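PDB 6EIO: antifreeze protein from Uncultured bacterium, which binds ice and probably restrains the growth of ice crystals, as a bacterial ice-binding protein from an Antarctic biological consortium. Local coordinates for residues L128-G133 and L155-G160; V148-S153 and Y175-S180; P19-V24 and D104-S109. All coordinates share one frame; numbering follows the deposited sequence.

Contact 1. Residues L128-G133 and L155-G160; sequences LAVSSG and LTTTPG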
loop_
_atom_site.group_PDB
_atom_site.type_symbol
_atom_site.label_atom_id
_atom_site.label_comp_id
_atom_site.label_asym_id
_atom_site.label_seq_id
_atom_site.Cartn_x
_atom_site.Cartn_y
_atom_site.Cartn_z
ATOM N N LEU A 128 1.038 -6.373 -11.966
ATOM C CA LEU A 128 1.057 -7.369 -10.908
ATOM C C LEU A 128 -0.365 -7.491 -10.374
ATOM O O LEU A 128 -1.055 -6.479 -10.205
ATOM C CB LEU A 128 2.008 -6.944 -9.786
ATOM C CG LEU A 128 2.395 -8.048 -8.802
ATOM C CD1 LEU A 128 3.267 -9.097 -9.470
ATOM C CD2 LEU A 128 3.113 -7.433 -7.614
ATOM N N ALA A 129 -0.809 -8.721 -10.125
ATOM C CA ALA A 129 -2.200 -8.939 -9.752
ATOM C C ALA A 129 -2.307 -10.067 -8.748
ATOM O O ALA A 129 -1.484 -10.968 -8.725
ATOM C CB ALA A 129 -3.042 -9.288 -10.979
ATOM N N VAL A 130 -3.333 -10.007 -7.922
ATOM C CA VAL A 130 -3.792 -11.175 -7.192
ATOM C C VAL A 130 -5.139 -11.519 -7.815
ATOM O O VAL A 130 -6.148 -10.869 -7.532
ATOM C CB VAL A 130 -3.885 -10.924 -5.681
ATOM C CG1 VAL A 130 -4.086 -12.231 -4.958
ATOM C CG2 VAL A 130 -2.639 -10.196 -5.165
ATOM N N SER A 131 -5.157 -12.520 -8.707
ATOM C CA SER A 131 -6.368 -12.819 -9.471
ATOM C C SER A 131 -7.034 -14.105 -9.054
ATOM O O SER A 131 -8.258 -14.196 -9.098
ATOM C CB SER A 131 -6.117 -12.858 -10.990
ATOM O OG SER A 131 -5.391 -13.977 -11.445
ATOM N N SER A 132 -6.266 -15.078 -8.621
ATOM C CA SER A 132 -6.831 -16.311 -8.117
ATOM C C SER A 132 -6.026 -16.590 -6.877
ATOM O O SER A 132 -4.815 -16.389 -6.869
ATOM C CB SER A 132 -6.633 -17.470 -9.096
ATOM O OG SER A 132 -5.248 -17.642 -9.342
ATOM N N GLY A 133 -6.693 -16.990 -5.828
ATOM C CA GLY A 133 -5.952 -17.185 -4.617
ATOM C C GLY A 133 -5.283 -15.964 -4.007
ATOM O O GLY A 133 -5.295 -14.815 -4.485
ATOM N N LEU A 155 -1.253 -2.403 -10.250
ATOM C CA LEU A 155 -1.444 -3.406 -9.205
ATOM C C LEU A 155 -2.945 -3.602 -9.029
ATOM O O LEU A 155 -3.645 -2.630 -8.735
ATOM C CB LEU A 155 -0.834 -2.902 -7.891
ATOM C CG LEU A 155 -1.130 -3.750 -6.647
ATOM C CD1 LEU A 155 -0.601 -5.166 -6.766
ATOM C CD2 LEU A 155 -0.540 -3.052 -5.420
ATOM N N THR A 156 -3.441 -4.831 -9.178
ATOM C CA THR A 156 -4.875 -5.062 -9.091
ATOM C C THR A 156 -5.168 -6.364 -8.366
ATOM O O THR A 156 -4.340 -7.271 -8.271
ATOM C CB THR A 156 -5.559 -5.100 -10.455
ATOM O OG1 THR A 156 -5.051 -6.202 -11.203
ATOM C CG2 THR A 156 -5.358 -3.799 -11.189
ATOM N N THR A 157 -6.404 -6.439 -7.861
ATOM C CA THR A 157 -6.938 -7.675 -7.317
ATOM C C THR A 157 -8.356 -7.886 -7.841
ATOM O O THR A 157 -9.119 -6.942 -8.036
ATOM C CB THR A 157 -6.961 -7.686 -5.778
ATOM O OG1 THR A 157 -7.840 -6.663 -5.322
ATOM C CG2 THR A 157 -5.572 -7.439 -5.205
ATOM N N THR A 158 -8.727 -9.149 -8.010
ATOM C CA THR A 158 -10.126 -9.499 -8.237
ATOM C C THR A 158 -10.855 -9.527 -6.895
ATOM O O THR A 158 -10.256 -9.440 -5.819
ATOM C CB THR A 158 -10.237 -10.867 -8.921
ATOM O OG1 THR A 158 -9.475 -11.781 -8.153
ATOM C CG2 THR A 158 -9.744 -10.850 -10.353
ATOM N N PRO A 159 -12.170 -9.680 -6.928
ATOM C CA PRO A 159 -12.931 -9.705 -5.674
ATOM C C PRO A 159 -12.463 -10.778 -4.702
ATOM O O PRO A 159 -12.168 -11.921 -5.078
ATOM C CB PRO A 159 -14.364 -9.949 -6.155
ATOM C CG PRO A 159 -14.413 -9.237 -7.481
ATOM C CD PRO A 159 -13.072 -9.592 -8.100
ATOM N N GLY A 160 -12.441 -10.410 -3.424
ATOM C CA GLY A 160 -12.255 -11.371 -2.359
ATOM C C GLY A 160 -10.849 -11.876 -2.147
ATOM O O GLY A 160 -10.659 -12.756 -1.311
HETATM O O HOH W 1 -2.576 -5.314 -12.386
#

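Contact 2. Residues V148-S153 and Y175-S180; sequences VIQIAS and YWQVSS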
loop_
_atom_site.group_PDB
_atom_site.type_symbol
_atom_site.label_atom_id
_atom_site.label_comp_id
_atom_site.label_asym_id
_atom_site.label_seq_id
_atom_site.Cartn_x
_atom_site.Cartn_y
_atom_site.Cartn_z
ATOM N N VAL A 148 9.762 -5.463 -0.229
ATOM C CA VAL A 148 9.582 -4.325 -1.131
ATOM C C VAL A 148 9.244 -4.868 -2.512
ATOM O O VAL A 148 9.995 -5.692 -3.050
ATOM C CB VAL A 148 10.844 -3.454 -1.206
ATOM C CG1 VAL A 148 10.660 -2.315 -2.211
ATOM C CG2 VAL A 148 11.218 -2.922 0.176
ATOM N N ILE A 149 8.136 -4.389 -3.090
ATOM C CA ILE A 149 7.706 -4.830 -4.412
ATOM C C ILE A 149 7.608 -3.623 -5.327
ATOM O O ILE A 149 6.863 -2.675 -5.054
ATOM C CB ILE A 149 6.380 -5.589 -4.379
ATOM C CG1 ILE A 149 6.500 -6.806 -3.477
ATOM C CG2 ILE A 149 6.016 -6.026 -5.792
ATOM C CD1 ILE A 149 5.182 -7.460 -3.184
ATOM N N GLN A 150 8.384 -3.661 -6.412
ATOM C CA GLN A 150 8.444 -2.607 -7.420
ATOM C C GLN A 150 7.589 -3.038 -8.606
ATOM O O GLN A 150 7.765 -4.149 -9.116
ATOM C CB GLN A 150 9.875 -2.424 -7.925
ATOM C CG GLN A 150 10.866 -2.095 -6.827
ATOM C CD GLN A 150 12.303 -2.176 -7.292
ATOM O OE1 GLN A 150 12.647 -3.005 -8.154
ATOM N NE2 GLN A 150 13.145 -1.354 -6.726
ATOM N N ILE A 151 6.673 -2.181 -9.050
ATOM C CA ILE A 151 5.706 -2.555 -10.077
ATOM C C ILE A 151 5.723 -1.506 -11.186
ATOM O O ILE A 151 5.365 -0.349 -10.959
ATOM C CB ILE A 151 4.297 -2.724 -9.487
ATOM C CG1 ILE A 151 4.327 -3.765 -8.361
ATOM C CG2 ILE A 151 3.309 -3.113 -10.571
ATOM C CD1 ILE A 151 3.154 -3.691 -7.441
ATOM N N ALA A 152 6.103 -1.929 -12.397
ATOM C CA ALA A 152 6.272 -1.005 -13.524
ATOM C C ALA A 152 4.961 -0.504 -14.106
ATOM O O ALA A 152 4.960 0.518 -14.796
ATOM C CB ALA A 152 7.040 -1.694 -14.648
ATOM N N SER A 153 3.852 -1.133 -13.749
ATOM C CA SER A 153 2.559 -0.842 -14.329
ATOM C C SER A 153 1.527 -0.739 -13.201
ATOM O O SER A 153 1.725 0.010 -12.235
ATOM C CB SER A 153 2.227 -1.895 -15.392
ATOM O OG SER A 153 1.059 -1.495 -16.072
ATOM N N TYR A 175 5.813 -3.054 1.381
ATOM C CA TYR A 175 5.682 -1.855 0.569
ATOM C C TYR A 175 5.457 -2.245 -0.882
ATOM O O TYR A 175 6.190 -3.087 -1.426
ATOM C CB TYR A 175 6.945 -1.026 0.655
ATOM C CG TYR A 175 7.379 -0.678 2.054
ATOM C CD1 TYR A 175 8.211 -1.532 2.760
ATOM C CD2 TYR A 175 6.981 0.505 2.659
ATOM C CE1 TYR A 175 8.664 -1.211 4.014
ATOM C CE2 TYR A 175 7.421 0.837 3.923
ATOM C CZ TYR A 175 8.293 -0.025 4.587
ATOM O OH TYR A 175 8.831 0.277 5.814
ATOM N N TRP A 176 4.489 -1.589 -1.513
ATOM C CA TRP A 176 4.136 -1.791 -2.912
ATOM C C TRP A 176 4.341 -0.454 -3.623
ATOM O O TRP A 176 3.588 0.494 -3.378
ATOM C CB TRP A 176 2.670 -2.210 -3.068
ATOM C CG TRP A 176 2.191 -3.325 -2.198
ATOM C CD1 TRP A 176 1.779 -3.227 -0.894
ATOM C CD2 TRP A 176 1.975 -4.703 -2.572
ATOM N NE1 TRP A 176 1.364 -4.447 -0.426
ATOM C CE2 TRP A 176 1.460 -5.364 -1.435
ATOM C CE3 TRP A 176 2.135 -5.433 -3.757
ATOM C CZ2 TRP A 176 1.098 -6.708 -1.458
ATOM C CZ3 TRP A 176 1.783 -6.779 -3.769
ATOM C CH2 TRP A 176 1.278 -7.399 -2.630
ATOM N N GLN A 177 5.346 -0.376 -4.495
ATOM C CA GLN A 177 5.604 0.818 -5.282
ATOM C C GLN A 177 4.962 0.604 -6.652
ATOM O O GLN A 177 5.329 -0.328 -7.376
ATOM C CB GLN A 177 7.123 1.037 -5.385
ATOM C CG GLN A 177 7.504 2.196 -6.295
ATOM C CD GLN A 177 7.671 1.795 -7.741
ATOM O OE1 GLN A 177 8.278 0.761 -8.055
ATOM N NE2 GLN A 177 7.118 2.607 -8.637
ATOM N N VAL A 178 3.989 1.451 -6.983
ATOM C CA VAL A 178 3.136 1.257 -8.144
ATOM C C VAL A 178 3.368 2.421 -9.106
ATOM O O VAL A 178 3.074 3.579 -8.783
ATOM C CB VAL A 178 1.665 1.160 -7.714
ATOM C CG1 VAL A 178 0.750 1.050 -8.937
ATOM C CG2 VAL A 178 1.452 0.001 -6.757
ATOM N N SER A 179 3.882 2.115 -10.308
ATOM C CA SER A 179 4.280 3.177 -11.220
ATOM C C SER A 179 3.108 3.815 -11.947
ATOM O O SER A 179 3.271 4.894 -12.524
ATOM C CB SER A 179 5.303 2.659 -12.228
ATOM O OG SER A 179 6.481 2.190 -11.597
ATOM N N SER A 180 1.942 3.174 -11.938
ATOM C CA SER A 180 0.744 3.819 -12.470
ATOM C C SER A 180 -0.315 3.830 -11.377
ATOM O O SER A 180 -0.174 4.607 -10.428
ATOM C CB SER A 180 0.329 3.280 -13.832
ATOM O OG SER A 180 0.011 1.932 -13.684
#

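Contact 3. Residues P19-V24 and D104-S109; sequences PLQTTV and DMVTIS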
loop_
_atom_site.group_PDB
_atom_site.type_symbol
_atom_site.label_atom_id
_atom_site.label_comp_id
_atom_site.label_asym_id
_atom_site.label_seq_id
_atom_site.Cartn_x
_atom_site.Cartn_y
_atom_site.Cartn_z
ATOM N N PRO A 19 13.031 -17.978 -4.964
ATOM C CA PRO A 19 14.212 -18.288 -4.148
ATOM C C PRO A 19 14.221 -17.433 -2.887
ATOM O O PRO A 19 13.433 -16.500 -2.726
ATOM C CB PRO A 19 15.394 -17.955 -5.063
ATOM C CG PRO A 19 14.884 -16.842 -5.894
ATOM C CD PRO A 19 13.397 -17.137 -6.122
ATOM N N LEU A 20 15.126 -17.781 -1.973
ATOM C CA LEU A 20 15.268 -17.083 -0.705
ATOM C C LEU A 20 16.434 -16.105 -0.793
ATOM O O LEU A 20 17.586 -16.504 -0.990
ATOM C CB LEU A 20 15.469 -18.073 0.433
ATOM C CG LEU A 20 15.483 -17.457 1.826
ATOM C CD1 LEU A 20 14.241 -16.599 2.104
ATOM C CD2 LEU A 20 15.593 -18.581 2.846
ATOM N N GLN A 21 16.128 -14.822 -0.648
ATOM C CA GLN A 21 17.113 -13.762 -0.755
ATOM C C GLN A 21 17.949 -13.641 0.514
ATOM O O GLN A 21 17.503 -13.947 1.620
ATOM C CB GLN A 21 16.408 -12.430 -1.045
ATOM C CG GLN A 21 15.698 -12.449 -2.387
ATOM C CD GLN A 21 14.951 -11.165 -2.679
ATOM O OE1 GLN A 21 15.474 -10.074 -2.465
ATOM N NE2 GLN A 21 13.742 -11.291 -3.203
ATOM N N THR A 22 19.188 -13.166 0.330
ATOM C CA THR A 22 20.038 -12.848 1.466
ATOM C C THR A 22 20.124 -11.360 1.747
ATOM O O THR A 22 20.292 -10.981 2.907
ATOM C CB THR A 22 21.464 -13.379 1.274
ATOM O OG1 THR A 22 22.015 -12.842 0.063
ATOM C CG2 THR A 22 21.483 -14.895 1.259
ATOM N N THR A 23 20.000 -10.500 0.740
ATOM C CA THR A 23 20.090 -9.070 1.008
ATOM C C THR A 23 18.942 -8.647 1.916
ATOM O O THR A 23 17.780 -8.969 1.656
ATOM C CB THR A 23 20.032 -8.285 -0.299
ATOM O OG1 THR A 23 21.129 -8.685 -1.119
ATOM C CG2 THR A 23 20.091 -6.789 -0.044
ATOM N N VAL A 24 19.271 -7.910 2.965
ATOM C CA VAL A 24 18.300 -7.415 3.926
ATOM C C VAL A 24 17.872 -6.018 3.478
ATOM O O VAL A 24 18.679 -5.093 3.487
ATOM C CB VAL A 24 18.913 -7.388 5.333
ATOM C CG1 VAL A 24 17.962 -6.772 6.351
ATOM C CG2 VAL A 24 19.322 -8.780 5.765
ATOM N N ASP A 104 20.517 -10.253 -5.773
ATOM C CA ASP A 104 19.640 -11.389 -5.535
ATOM C C ASP A 104 18.153 -11.017 -5.575
ATOM O O ASP A 104 17.313 -11.819 -5.156
ATOM C CB ASP A 104 20.004 -12.077 -4.216
ATOM C CG ASP A 104 19.955 -11.131 -3.002
ATOM O OD1 ASP A 104 20.134 -9.914 -3.164
ATOM O OD2 ASP A 104 19.736 -11.606 -1.872
ATOM N N MET A 105 17.801 -9.844 -6.097
ATOM C CA MET A 105 16.390 -9.511 -6.191
ATOM C C MET A 105 15.685 -10.470 -7.144
ATOM O O MET A 105 16.296 -11.090 -8.022
ATOM C CB MET A 105 16.208 -8.075 -6.650
ATOM C CG MET A 105 16.414 -7.887 -8.112
ATOM S SD MET A 105 16.085 -6.185 -8.545
ATOM C CE MET A 105 17.536 -5.368 -8.187
ATOM N N VAL A 106 14.376 -10.584 -6.964
ATOM C CA VAL A 106 13.577 -11.569 -7.670
ATOM C C VAL A 106 12.574 -10.880 -8.577
ATOM O O VAL A 106 11.833 -9.999 -8.133
ATOM C CB VAL A 106 12.910 -12.515 -6.661
ATOM C CG1 VAL A 106 11.887 -13.422 -7.314
ATOM C CG2 VAL A 106 13.983 -13.346 -5.970
ATOM N N THR A 107 12.512 -11.323 -9.822
ATOM C CA THR A 107 11.487 -10.862 -10.742
ATOM C C THR A 107 10.231 -11.717 -10.604
ATOM O O THR A 107 10.283 -12.949 -10.564
ATOM C CB THR A 107 12.004 -10.861 -12.170
ATOM O OG1 THR A 107 12.420 -12.179 -12.511
ATOM C CG2 THR A 107 13.161 -9.919 -12.284
ATOM N N ILE A 108 9.099 -11.038 -10.484
ATOM C CA ILE A 108 7.767 -11.638 -10.437
ATOM C C ILE A 108 6.888 -10.730 -11.272
ATOM O O ILE A 108 7.083 -9.518 -11.254
ATOM C CB ILE A 108 7.141 -11.727 -8.991
ATOM C CG1 ILE A 108 7.082 -10.346 -8.310
ATOM C CG2 ILE A 108 7.857 -12.757 -8.118
ATOM C CD1 ILE A 108 6.370 -10.335 -6.949
ATOM N N SER A 109 5.836 -11.265 -11.878
ATOM C CA SER A 109 4.882 -10.409 -12.577
ATOM C C SER A 109 3.575 -11.162 -12.723
ATOM O O SER A 109 3.492 -12.367 -12.490
ATOM C CB SER A 109 5.399 -9.942 -13.931
ATOM O OG SER A 109 5.498 -11.056 -14.792
HETATM O O HOH W 2 17.493 -8.674 -2.958
#

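Contact 1. Residues L128-G133 and L155-G160
Thr157 lays its methyl against Val130, CG2 standing 3.9 Å from Val130 CB, and the two side chains run side by side into the interior of the fold. With OG1 between the backbone N and the carbonyl carbon (chi1 63°), CG2 of Thr157 falls beside its own N, on the Val130 side, while OG1 is engaged by Thr188 and Gly185. On the same inner face Leu155 brings CD1 to 4.4 Å from Leu128 CB. Between the parallel strands, Thr156 N donates to Leu128 O (3.1 Å), Val130 N to Thr156 O (2.9 Å) and Thr158 N to Val130 O. Ala129 and Thr156 occupy the outer face, where a water donates to Leu128 O and is hydrogen-bonded to Thr156 OG1. Past the strand ends, Thr158 OG1 donates to Ser131 O at 2.9 Å from above the carbonyl plane, extending the pairing into the turns. Such stacking of successive coils is characteristic of the beta-solenoid of ice-binding proteins. Strand 182-184 continues the ladder beyond 155-157 and strand 110-111 beyond 128-130, while strands 147-151 and 174-178 lie across the interior from the two leucines.

Contact 2. Residues V148-S153 and Y175-S180
Two successive coils of the beta-solenoid meet here, strands 148-151 and 175-178 running parallel and in register on one face of the ice-binding fold. Ile149 N donates to Tyr175 O (2.9 Å), Gln177 N to Ile149 O (2.8 Å, nearly straight at 171°), and Ile151 N to Gln177 O. Inside, Ile149, which has two conformers, places CD1 in one of them over the face of the Trp176 six-membered ring, 3.9 Å from the centroid, as a CH-pi contact offset toward the rim. Ile151 CD1 meets the same ring at its edge, near the ring plane, and also touches Val178 CG2 (4.1 Å). The opposite face is more polar. Gln177 bends at chi2 (-89°), which turns CD toward 148-151, and the amide lies over that strand: OE1 forms a weak bond with Ile151 N, and NE2 donates to Ser179 OG at 3.1 Å, close to the amide plane. Ser179 in turn grips Ile151 O twice, through OG (2.8 Å) and through N (2.9 Å), carrying the pairing past the strand ends, where Ser180 N still donates to Ser153 O. An alanine in place of Ser179 would probably leave Ile151 O with the backbone N-H as its remaining partner of this pair, and Gln177 NE2 without its mate, its amide freer to turn. Helix 81-99 packs against the Gln177 face, and Gln150 NE2 bonds to Ala97 O there. Strands 120-124 and 193-196 continue the sheet on either side, and Trp176 NE1 reaches Lys191 O.

Contact 3. Residues P19-V24 and D104-S109
The loop 19-24 passes beside the start of segment 104-109 in the opposite sense, with Gln21 CA 5.9 Å from Asp104 CA and Pro19 CA 7.6 Å from Val106 CA, and joins it through side chains instead of a beta ladder. Asp104 is the anchor. Its OD2 accepts two backbone N-H groups, Thr22 N nearly along the C-O axis and Thr23 N on the syn lone pair, each at 2.8 Å; the Thr23 bond is almost straight, at 172°. Thr23 then closes on the other oxygen: OG1 lies beside its own backbone N (chi1 -60°) and donates to Asp104 OD1 over 2.6 Å, coming from 25° out of the carboxylate plane. Three donors on one carboxylate would be expected to favour its ionised form. A water 2.9 Å from Asp104 OD1 lies between this group and Gln21 OE1. Gln21 itself stretches out beside the aspartate, CG at 3.3 Å from Asp104 O, and crosses Val106 so that NE2 comes to 3.5 Å from Val106 CG2. Pro19 and Val106 meet tip to tip, through CG of the ring and CG2 of the valine. The contact fastens the N-terminal tail, ahead of strand 36-40, to the edge of the solenoid. Gln21 OE1 accepts from Leu121 N of strand 120-124, and that strand pairs in parallel with 106-107.

Contacts 1 and 2 each join neighbouring coils of the solenoid, on different faces, and the chain alternates between them: strand 147-151 leads into 155-157. Their inner side chains meet in one core, Leu128 packing on Ile149 and Ile151, and Leu155 on Trp176 and Val178. Contact 2 is the buried one, with polar side chains on its helix-facing side; contact 1 lies farther out and is partly buried, its outer face carrying small residues and water. Contact 3 is a surface attachment, built mainly around one carboxylate, with a small apolar touch beside it. Strand 120-124 lies between it and contact 2, pairing with 106-107 and 147-151, and Ser109 and Ile108 touch Leu128 of contact 1.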